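PDB 1ZZG: glucose-6-phosphate isomerase from Thermus thermophilus, which probably catalyses the reversible isomerisation of glucose 6-phosphate to fructose 6-phosphate, a step shared by glycolysis and gluconeogenesis. Local coordinates for residues D5-P10 with A349-L354; R58-N63 with P198-G203; L235-R240 with E390-N395. All blocks are in the same frame, centred on the assembly; numbering follows the deposited sequence.

How the contacts relate
Contacts 1 and 3 belong to the same half of the chain, around the mixed sheet that includes strands 3-5, 278-287 and 360-366, and they meet where Leu9 CD1 lies 3.6 Å from Leu235 CD2. Contact 2 joins two helices beside the five-stranded parallel sheet, its centre about 41 Å from that of contact 1 and about 39 Å from that of contact 3. It is the buried one, built around Phe201, which meets a CH-pi contact, the Arg60 guanidinium and apolar neighbours, with one bridging water. The two partly buried contacts add direct hydrogen bonds: contact 1 joins a tyrosine to a carboxylate already held by an arginine, and contact 3 combines an indole-imidazole hydrogen bond with a cation-pi stack.

Contact 1 of 3, residues D5-P10 with A349-L354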
loop_
_atom_site.group_PDB
_atom_site.type_symbol
_atom_site.label_atom_id
_atom_site.label_comp_id
_atom_site.label_asym_id
_atom_site.label_seq_id
_atom_site.Cartn_x
_atom_site.Cartn_y
_atom_site.Cartn_z
ATOM N N ASP A 5 -13.409 2.965 20.938
ATOM C CA ASP A 5 -14.000 4.284 21.140
ATOM C C ASP A 5 -15.087 4.545 20.102
ATOM O O ASP A 5 -14.828 4.532 18.901
ATOM C CB ASP A 5 -12.919 5.362 21.035
ATOM C CG ASP A 5 -13.461 6.757 21.282
ATOM O OD1 ASP A 5 -14.357 7.196 20.534
ATOM O OD2 ASP A 5 -12.987 7.416 22.230
ATOM N N THR A 6 -16.306 4.784 20.571
ATOM C CA THR A 6 -17.429 5.048 19.684
ATOM C C THR A 6 -18.066 6.403 20.016
ATOM O O THR A 6 -19.259 6.607 19.800
ATOM C CB THR A 6 -18.505 3.937 19.808
ATOM O OG1 THR A 6 -18.913 3.808 21.177
ATOM C CG2 THR A 6 -17.958 2.596 19.317
ATOM N N ARG A 7 -17.256 7.327 20.526
ATOM C CA ARG A 7 -17.739 8.649 20.914
ATOM C C ARG A 7 -18.604 9.343 19.867
ATOM O O ARG A 7 -19.478 10.130 20.223
ATOM C CB ARG A 7 -16.557 9.562 21.285
ATOM C CG ARG A 7 -15.780 10.098 20.090
ATOM C CD ARG A 7 -14.558 10.912 20.507
ATOM N NE ARG A 7 -13.518 10.080 21.104
ATOM C CZ ARG A 7 -12.258 10.471 21.280
ATOM N NH1 ARG A 7 -11.884 11.686 20.905
ATOM N NH2 ARG A 7 -11.370 9.649 21.822
ATOM N N PHE A 8 -18.372 9.060 18.585
ATOM C CA PHE A 8 -19.149 9.696 17.521
ATOM C C PHE A 8 -20.263 8.821 16.973
ATOM O O PHE A 8 -20.789 9.071 15.891
ATOM C CB PHE A 8 -18.223 10.145 16.386
ATOM C CG PHE A 8 -17.175 11.126 16.824
ATOM C CD1 PHE A 8 -17.543 12.335 17.411
ATOM C CD2 PHE A 8 -15.823 10.829 16.693
ATOM C CE1 PHE A 8 -16.577 13.232 17.866
ATOM C CE2 PHE A 8 -14.849 11.720 17.145
ATOM C CZ PHE A 8 -15.229 12.924 17.734
ATOM N N LEU A 9 -20.607 7.784 17.730
ATOM C CA LEU A 9 -21.681 6.865 17.370
ATOM C C LEU A 9 -22.500 6.719 18.657
ATOM O O LEU A 9 -22.456 5.686 19.325
ATOM C CB LEU A 9 -21.110 5.506 16.941
ATOM C CG LEU A 9 -20.202 5.460 15.705
ATOM C CD1 LEU A 9 -19.611 4.061 15.558
ATOM C CD2 LEU A 9 -20.994 5.833 14.466
ATOM N N PRO A 10 -23.260 7.767 19.016
ATOM C CA PRO A 10 -24.096 7.804 20.220
ATOM C C PRO A 10 -25.124 6.688 20.387
ATOM O O PRO A 10 -25.481 6.336 21.512
ATOM C CB PRO A 10 -24.746 9.186 20.140
ATOM C CG PRO A 10 -24.881 9.399 18.666
ATOM C CD PRO A 10 -23.526 8.944 18.167
ATOM N N ALA A 349 -7.404 14.688 15.765
ATOM C CA ALA A 349 -7.956 15.738 14.919
ATOM C C ALA A 349 -8.701 15.165 13.719
ATOM O O ALA A 349 -9.815 15.586 13.416
ATOM C CB ALA A 349 -6.837 16.663 14.447
ATOM N N THR A 350 -8.085 14.204 13.038
ATOM C CA THR A 350 -8.708 13.590 11.870
ATOM C C THR A 350 -9.935 12.767 12.254
ATOM O O THR A 350 -10.946 12.773 11.545
ATOM C CB THR A 350 -7.713 12.689 11.123
ATOM O OG1 THR A 350 -6.626 13.487 10.638
ATOM C CG2 THR A 350 -8.397 11.997 9.954
ATOM N N TYR A 351 -9.833 12.058 13.374
ATOM C CA TYR A 351 -10.930 11.244 13.880
ATOM C C TYR A 351 -12.149 12.158 14.038
ATOM O O TYR A 351 -13.249 11.839 13.572
ATOM C CB TYR A 351 -10.517 10.618 15.222
ATOM C CG TYR A 351 -11.559 9.747 15.895
ATOM C CD1 TYR A 351 -12.493 9.020 15.151
ATOM C CD2 TYR A 351 -11.585 9.621 17.285
ATOM C CE1 TYR A 351 -13.426 8.190 15.778
ATOM C CE2 TYR A 351 -12.509 8.797 17.920
ATOM C CZ TYR A 351 -13.424 8.085 17.164
ATOM O OH TYR A 351 -14.332 7.272 17.794
ATOM N N GLU A 352 -11.935 13.308 14.666
ATOM C CA GLU A 352 -13.009 14.278 14.871
ATOM C C GLU A 352 -13.483 14.900 13.550
ATOM O O GLU A 352 -14.681 15.092 13.346
ATOM C CB GLU A 352 -12.550 15.392 15.815
ATOM C CG GLU A 352 -13.683 16.300 16.277
ATOM C CD GLU A 352 -13.198 17.503 17.066
ATOM O OE1 GLU A 352 -12.253 17.356 17.873
ATOM O OE2 GLU A 352 -13.778 18.597 16.886
ATOM N N ALA A 353 -12.549 15.216 12.655
ATOM C CA ALA A 353 -12.913 15.822 11.374
ATOM C C ALA A 353 -13.782 14.875 10.558
ATOM O O ALA A 353 -14.759 15.289 9.931
ATOM C CB ALA A 353 -11.657 16.204 10.587
ATOM N N LEU A 354 -13.426 13.597 10.564
ATOM C CA LEU A 354 -14.192 12.602 9.830
ATOM C C LEU A 354 -15.624 12.550 10.365
ATOM O O LEU A 354 -16.585 12.459 9.598
ATOM C CB LEU A 354 -13.525 11.231 9.961
ATOM C CG LEU A 354 -12.217 11.048 9.188
ATOM C CD1 LEU A 354 -11.533 9.738 9.584
ATOM C CD2 LEU A 354 -12.531 11.066 7.702
HETATM O O HOH W 1 -16.908 6.938 17.282
#
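An Asx turn at Asp5, running on into a type I beta turn from Thr6 to Leu9, forms the loop that leaves edge strand 3-5 of the mixed sheet and receives Tyr351 from helix 339-356. The helix lies against this sheet, since Tyr351 also touches Val361 and Ala363 of the neighbouring strand 360-366.

The polar part centres on the buried carboxylate of Asp5. Tyr351 OH donates to Asp5 OD1 over 2.7 Å, reaching the oxygen from above the carboxylate plane (39° out of it). The same oxygen closes the Asx turn by accepting from Arg7 N at 2.9 Å, so two donors grip it. Arg7 grips the carboxylate side-on: NE and NH2 donate to Asp5 OD2 at 2.9 and 2.8 Å, NE also weakly to OD1. Together these bonds restrict rotation of the carboxylate, and the arginine would probably keep it ionised.

The aromatic part is an edge-to-face (T-shaped) pair. Phe8 turns its edge to one face of Tyr351, with ring centroids 4.9 Å apart and planes at 74°; Phe8 CE2 sits over the middle of the tyrosine ring. Tyr351 extends far enough for this because its CG is anti to the backbone N (chi1 179°). Within the loop, Arg7 CG packs over the centre of the Phe8 ring. Across the contact, Tyr351 CE2 lies over one face of the Arg7 guanidinium, offset toward its rim.

Apolar contact continues onto the helix itself, where Phe8 CZ comes 4.0 Å from Glu352 CG; the other subunit packs its Leu408 on Glu352. A water completes the join: it accepts from Phe8 N at 2.9 Å and donates to Tyr351 OH at 2.6 Å, so the hydroxyl both gives and receives a hydrogen bond.

Contact 2 of 3, residues R58-N63 with P198-G203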
loop_
_atom_site.group_PDB
_atom_site.type_symbol
_atom_site.label_atom_id
_atom_site.label_comp_id
_atom_site.label_asym_id
_atom_site.label_seq_id
_atom_site.Cartn_x
_atom_site.Cartn_y
_atom_site.Cartn_z
ATOM N N ARG A 58 15.281 -21.499 18.641
ATOM C CA ARG A 58 16.493 -22.309 18.617
ATOM C C ARG A 58 17.090 -22.383 17.216
ATOM O O ARG A 58 18.310 -22.334 17.048
ATOM C CB ARG A 58 16.205 -23.712 19.155
ATOM C CG ARG A 58 15.864 -23.741 20.648
ATOM C CD ARG A 58 16.975 -23.125 21.510
ATOM N NE ARG A 58 16.835 -21.682 21.725
ATOM C CZ ARG A 58 15.893 -21.121 22.482
ATOM N NH1 ARG A 58 14.996 -21.879 23.100
ATOM N NH2 ARG A 58 15.851 -19.803 22.632
ATOM N N TYR A 59 16.228 -22.491 16.210
ATOM C CA TYR A 59 16.689 -22.552 14.829
ATOM C C TYR A 59 17.373 -21.247 14.444
ATOM O O TYR A 59 18.419 -21.250 13.799
ATOM C CB TYR A 59 15.516 -22.800 13.875
ATOM C CG TYR A 59 15.904 -22.687 12.418
ATOM C CD1 TYR A 59 16.701 -23.655 11.809
ATOM C CD2 TYR A 59 15.497 -21.593 11.655
ATOM C CE1 TYR A 59 17.082 -23.535 10.476
ATOM C CE2 TYR A 59 15.871 -21.465 10.330
ATOM C CZ TYR A 59 16.661 -22.437 9.744
ATOM O OH TYR A 59 17.012 -22.311 8.422
ATOM N N ARG A 60 16.772 -20.129 14.842
ATOM C CA ARG A 60 17.317 -18.813 14.528
ATOM C C ARG A 60 18.689 -18.645 15.158
ATOM O O ARG A 60 19.647 -18.242 14.496
ATOM C CB ARG A 60 16.375 -17.715 15.041
ATOM C CG ARG A 60 16.775 -16.300 14.642
ATOM C CD ARG A 60 17.746 -15.629 15.620
ATOM N NE ARG A 60 18.122 -14.303 15.126
ATOM C CZ ARG A 60 19.026 -14.089 14.170
ATOM N NH1 ARG A 60 19.668 -15.113 13.612
ATOM N NH2 ARG A 60 19.256 -12.852 13.741
ATOM N N GLU A 61 18.767 -18.959 16.447
ATOM C CA GLU A 61 20.007 -18.850 17.202
ATOM C C GLU A 61 21.130 -19.698 16.617
ATOM O O GLU A 61 22.303 -19.342 16.722
ATOM C CB GLU A 61 19.746 -19.236 18.656
ATOM C CG GLU A 61 18.974 -18.175 19.423
ATOM C CD GLU A 61 18.412 -18.688 20.730
ATOM O OE1 GLU A 61 18.983 -19.642 21.291
ATOM O OE2 GLU A 61 17.403 -18.133 21.203
ATOM N N ALA A 62 20.771 -20.812 15.989
ATOM C CA ALA A 62 21.768 -21.694 15.392
ATOM C C ALA A 62 22.259 -21.147 14.050
ATOM O O ALA A 62 23.191 -21.691 13.450
ATOM C CB ALA A 62 21.184 -23.090 15.209
ATOM N N ASN A 63 21.642 -20.063 13.589
ATOM C CA ASN A 63 22.019 -19.457 12.315
ATOM C C ASN A 63 22.225 -17.954 12.405
ATOM O O ASN A 63 21.530 -17.184 11.745
ATOM C CB ASN A 63 20.957 -19.775 11.269
ATOM C CG ASN A 63 20.910 -21.245 10.933
ATOM O OD1 ASN A 63 21.734 -21.741 10.167
ATOM N ND2 ASN A 63 19.952 -21.960 11.519
ATOM N N PRO A 198 10.264 -15.478 10.372
ATOM C CA PRO A 198 10.919 -14.220 9.994
ATOM C C PRO A 198 11.065 -13.272 11.183
ATOM O O PRO A 198 12.074 -12.592 11.303
ATOM C CB PRO A 198 10.011 -13.658 8.890
ATOM C CG PRO A 198 8.673 -14.330 9.146
ATOM C CD PRO A 198 9.083 -15.731 9.526
ATOM N N LEU A 199 10.072 -13.235 12.070
ATOM C CA LEU A 199 10.155 -12.355 13.236
ATOM C C LEU A 199 11.320 -12.721 14.147
ATOM O O LEU A 199 11.922 -11.848 14.783
ATOM C CB LEU A 199 8.860 -12.382 14.044
ATOM C CG LEU A 199 7.814 -11.341 13.652
ATOM C CD1 LEU A 199 6.599 -11.499 14.559
ATOM C CD2 LEU A 199 8.398 -9.928 13.776
ATOM N N ALA A 200 11.638 -14.011 14.214
ATOM C CA ALA A 200 12.750 -14.458 15.046
ATOM C C ALA A 200 14.023 -13.806 14.521
ATOM O O ALA A 200 14.777 -13.205 15.281
ATOM C CB ALA A 200 12.873 -15.982 15.003
ATOM N N PHE A 201 14.246 -13.916 13.212
ATOM C CA PHE A 201 15.426 -13.332 12.587
ATOM C C PHE A 201 15.403 -11.810 12.670
ATOM O O PHE A 201 16.434 -11.158 12.516
ATOM C CB PHE A 201 15.539 -13.804 11.134
ATOM C CG PHE A 201 16.127 -15.182 11.003
ATOM C CD1 PHE A 201 17.512 -15.362 10.999
ATOM C CD2 PHE A 201 15.305 -16.302 10.962
ATOM C CE1 PHE A 201 18.067 -16.645 10.956
ATOM C CE2 PHE A 201 15.845 -17.588 10.919
ATOM C CZ PHE A 201 17.230 -17.762 10.917
ATOM N N ALA A 202 14.224 -11.250 12.924
ATOM C CA ALA A 202 14.087 -9.805 13.054
ATOM C C ALA A 202 14.384 -9.407 14.502
ATOM O O ALA A 202 14.415 -8.223 14.845
ATOM C CB ALA A 202 12.677 -9.378 12.664
ATOM N N GLY A 203 14.598 -10.413 15.344
ATOM C CA GLY A 203 14.891 -10.180 16.750
ATOM C C GLY A 203 13.725 -9.672 17.582
ATOM O O GLY A 203 13.933 -9.005 18.597
HETATM O O HOH W 2 16.892 -13.020 17.512
#
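One face of the Phe201 ring carries Arg60 CG, centred 3.7 Å from the ring centroid and only 5° off the normal, a clear CH-pi contact. At the edge of the same ring lie Tyr59 CE2, 3.9 Å from Phe201 CE2, and Asn63 O, 3.6 Å from Phe201 CE1. The Arg60 guanidinium has Phe201 CD1 over one face, with NH1 3.4 Å from that carbon, and Asn63 O at its edge, in plane, but its plane is turned 47° from the ring, so the two are not stacked flat. One face of Tyr59 is overlain by Asn63 ND2, which is held there by its 2.8 Å hydrogen bond to Tyr59 O.

Arg60 reaches this place because CG is anti to the backbone N and the chain then bends at chi2 (-88°), folding over the ring. Its CB meets Ala200 CB at 3.9 Å, and a water accepts from Arg60 NE and donates to Ala200 O. An alanine at Arg60 would remove the methylene over Phe201 and the NE of the water bridge, and would probably loosen the join between the segments.

Phe201 also touches Phe69, Phe95 and Leu119. The contact thus packs the C-terminal parts of helices 52-61 and 193-201, the latter closed by a Schellman motif at Gly203, beside the five-stranded parallel sheet, an alpha/beta arrangement consistent with the SIS fold.

Contact 3 of 3, residues L235-R240 with E390-N395; sequences LLHLHR and ELWEVN
The contact joins the C-terminal ends of helices 371-391 and 228-238, and begins at Leu391, last residue of the former. Both segments border strand 278-287 of the mixed sheet, Arg240 on Val279 and Trp392 on Thr281. Leu391 places its CB over one face of the His237 imidazole, 4.0 Å from ND1 and offset toward the rim. Its CD1 meets His237 CB, also at 4.0 Å, and Leu22 and Ala26 of helix 20-32 pack on the same leucine.

Trp392 does most of the work. With CG anti to the carbonyl carbon and beside the backbone N (chi1 -65°), its indole reaches the last turn of helix 228-238 and the residues after it. Trp392 NE1 donates to His237 ND1 across 3.0 Å. Each partner lies in the ring plane of the other, although the bond is bent, with an N-H...N angle of 135°. The two rings meet rim to rim, neither over the face of the other. Arg240 comes tip to tip from the other segment and lays its guanidinium on one indole face: CZ is 4.0 Å from the centroid of the five-membered ring, and the planes differ by only 11°. This is a stacked cation-pi pair. Closer to the backbone, Arg240 CB touches Trp392 CZ2 at 3.5 Å. A water in the guanidinium plane accepts from Arg240 NH2 and donates to Trp392 O at 2.7 Å, tying the tip of the arginine to the main chain.

Glu393 follows with positive phi in a Schellman motif that ends the helix. The Trp392 side chain lies about 12 Å from that of Glu267, the predicted proton donor. Because His237 ND1 serves as acceptor, the imidazole is probably neutral with its proton on NE2, a state the nearby Arg240 charge would be expected to support.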
loop_
_atom_site.group_PDB
_atom_site.type_symbol
_atom_site.label_atom_id
_atom_site.label_comp_id
_atom_site.label_asym_id
_atom_site.label_seq_id
_atom_site.Cartn_x
_atom_site.Cartn_y
_atom_site.Cartn_z
ATOM N N LEU A 235 -20.373 -3.405 14.615
ATOM C CA LEU A 235 -20.183 -2.159 13.884
ATOM C C LEU A 235 -20.131 -2.426 12.383
ATOM O O LEU A 235 -20.862 -1.807 11.618
ATOM C CB LEU A 235 -18.899 -1.454 14.337
ATOM C CG LEU A 235 -18.930 -0.767 15.706
ATOM C CD1 LEU A 235 -17.531 -0.315 16.083
ATOM C CD2 LEU A 235 -19.881 0.427 15.665
ATOM N N LEU A 236 -19.270 -3.343 11.956
ATOM C CA LEU A 236 -19.185 -3.648 10.532
ATOM C C LEU A 236 -20.519 -4.215 10.034
ATOM O O LEU A 236 -20.960 -3.907 8.924
ATOM C CB LEU A 236 -18.052 -4.643 10.247
ATOM C CG LEU A 236 -16.627 -4.080 10.138
ATOM C CD1 LEU A 236 -16.117 -3.629 11.505
ATOM C CD2 LEU A 236 -15.707 -5.152 9.563
ATOM N N HIS A 237 -21.166 -5.032 10.862
ATOM C CA HIS A 237 -22.443 -5.633 10.485
ATOM C C HIS A 237 -23.541 -4.594 10.256
ATOM O O HIS A 237 -24.332 -4.711 9.317
ATOM C CB HIS A 237 -22.920 -6.615 11.554
ATOM C CG HIS A 237 -24.217 -7.280 11.212
ATOM N ND1 HIS A 237 -24.388 -8.019 10.061
ATOM C CD2 HIS A 237 -25.410 -7.300 11.854
ATOM C CE1 HIS A 237 -25.631 -8.466 10.009
ATOM N NE2 HIS A 237 -26.271 -8.044 11.084
ATOM N N LEU A 238 -23.584 -3.584 11.119
ATOM C CA LEU A 238 -24.587 -2.525 11.016
ATOM C C LEU A 238 -24.372 -1.643 9.777
ATOM O O LEU A 238 -25.237 -0.848 9.412
ATOM C CB LEU A 238 -24.574 -1.666 12.283
ATOM C CG LEU A 238 -24.932 -2.377 13.594
ATOM C CD1 LEU A 238 -24.774 -1.413 14.746
ATOM C CD2 LEU A 238 -26.356 -2.916 13.535
ATOM N N HIS A 239 -23.218 -1.790 9.134
ATOM C CA HIS A 239 -22.919 -1.023 7.936
ATOM C C HIS A 239 -22.589 -1.970 6.792
ATOM O O HIS A 239 -21.911 -1.596 5.839
ATOM C CB HIS A 239 -21.744 -0.076 8.177
ATOM C CG HIS A 239 -21.984 0.923 9.266
ATOM N ND1 HIS A 239 -21.778 0.637 10.597
ATOM C CD2 HIS A 239 -22.428 2.204 9.219
ATOM C CE1 HIS A 239 -22.086 1.697 11.326
ATOM N NE2 HIS A 239 -22.483 2.661 10.514
ATOM N N ARG A 240 -23.088 -3.199 6.886
ATOM C CA ARG A 240 -22.819 -4.224 5.871
ATOM C C ARG A 240 -23.287 -3.850 4.466
ATOM O O ARG A 240 -22.851 -4.438 3.478
ATOM C CB ARG A 240 -23.478 -5.542 6.290
ATOM C CG ARG A 240 -25.001 -5.480 6.325
ATOM C CD ARG A 240 -25.630 -6.848 6.587
ATOM N NE ARG A 240 -25.220 -7.844 5.598
ATOM C CZ ARG A 240 -25.672 -9.096 5.566
ATOM N NH1 ARG A 240 -26.554 -9.506 6.467
ATOM N NH2 ARG A 240 -25.230 -9.942 4.644
ATOM N N GLU A 390 -20.341 -15.618 10.462
ATOM C CA GLU A 390 -21.593 -16.181 10.953
ATOM C C GLU A 390 -22.746 -15.200 10.744
ATOM O O GLU A 390 -23.826 -15.588 10.299
ATOM C CB GLU A 390 -21.481 -16.520 12.447
ATOM C CG GLU A 390 -20.454 -17.601 12.788
ATOM C CD GLU A 390 -20.646 -18.876 11.980
ATOM O OE1 GLU A 390 -21.783 -19.129 11.525
ATOM O OE2 GLU A 390 -19.665 -19.634 11.813
ATOM N N LEU A 391 -22.516 -13.932 11.074
ATOM C CA LEU A 391 -23.547 -12.912 10.917
ATOM C C LEU A 391 -23.994 -12.750 9.468
ATOM O O LEU A 391 -25.157 -12.450 9.209
ATOM C CB LEU A 391 -23.052 -11.566 11.451
ATOM C CG LEU A 391 -22.840 -11.458 12.965
ATOM C CD1 LEU A 391 -22.118 -10.162 13.282
ATOM C CD2 LEU A 391 -24.185 -11.514 13.688
ATOM N N TRP A 392 -23.076 -12.945 8.524
ATOM C CA TRP A 392 -23.413 -12.803 7.111
ATOM C C TRP A 392 -23.676 -14.139 6.422
ATOM O O TRP A 392 -23.888 -14.191 5.212
ATOM C CB TRP A 392 -22.310 -12.038 6.368
ATOM C CG TRP A 392 -22.155 -10.615 6.825
ATOM C CD1 TRP A 392 -22.911 -9.964 7.760
ATOM C CD2 TRP A 392 -21.150 -9.682 6.402
ATOM N NE1 TRP A 392 -22.437 -8.687 7.949
ATOM C CE2 TRP A 392 -21.356 -8.487 7.130
ATOM C CE3 TRP A 392 -20.097 -9.740 5.482
ATOM C CZ2 TRP A 392 -20.541 -7.355 6.968
ATOM C CZ3 TRP A 392 -19.284 -8.615 5.318
ATOM C CH2 TRP A 392 -19.513 -7.438 6.061
ATOM N N GLU A 393 -23.658 -15.216 7.202
ATOM C CA GLU A 393 -23.931 -16.554 6.685
ATOM C C GLU A 393 -23.082 -16.971 5.495
ATOM O O GLU A 393 -23.597 -17.432 4.472
ATOM C CB GLU A 393 -25.412 -16.672 6.319
ATOM C CG GLU A 393 -26.334 -16.308 7.467
ATOM C CD GLU A 393 -27.791 -16.591 7.162
ATOM O OE1 GLU A 393 -28.278 -16.160 6.092
ATOM O OE2 GLU A 393 -28.449 -17.239 8.000
ATOM N N VAL A 394 -21.774 -16.815 5.640
ATOM C CA VAL A 394 -20.845 -17.187 4.588
ATOM C C VAL A 394 -19.763 -18.056 5.193
ATOM O O VAL A 394 -19.626 -18.133 6.417
ATOM C CB VAL A 394 -20.159 -15.948 3.968
ATOM C CG1 VAL A 394 -21.181 -15.079 3.249
ATOM C CG2 VAL A 394 -19.458 -15.154 5.057
ATOM N N ASN A 395 -19.015 -18.722 4.325
ATOM C CA ASN A 395 -17.899 -19.553 4.743
ATOM C C ASN A 395 -16.727 -18.574 4.699
ATOM O O ASN A 395 -16.234 -18.222 3.624
ATOM C CB ASN A 395 -17.667 -20.688 3.746
ATOM C CG ASN A 395 -16.537 -21.607 4.165
ATOM O OD1 ASN A 395 -15.682 -21.230 4.970
ATOM N ND2 ASN A 395 -16.518 -22.816 3.613
HETATM O O HOH W 3 -25.830 -12.609 4.236
#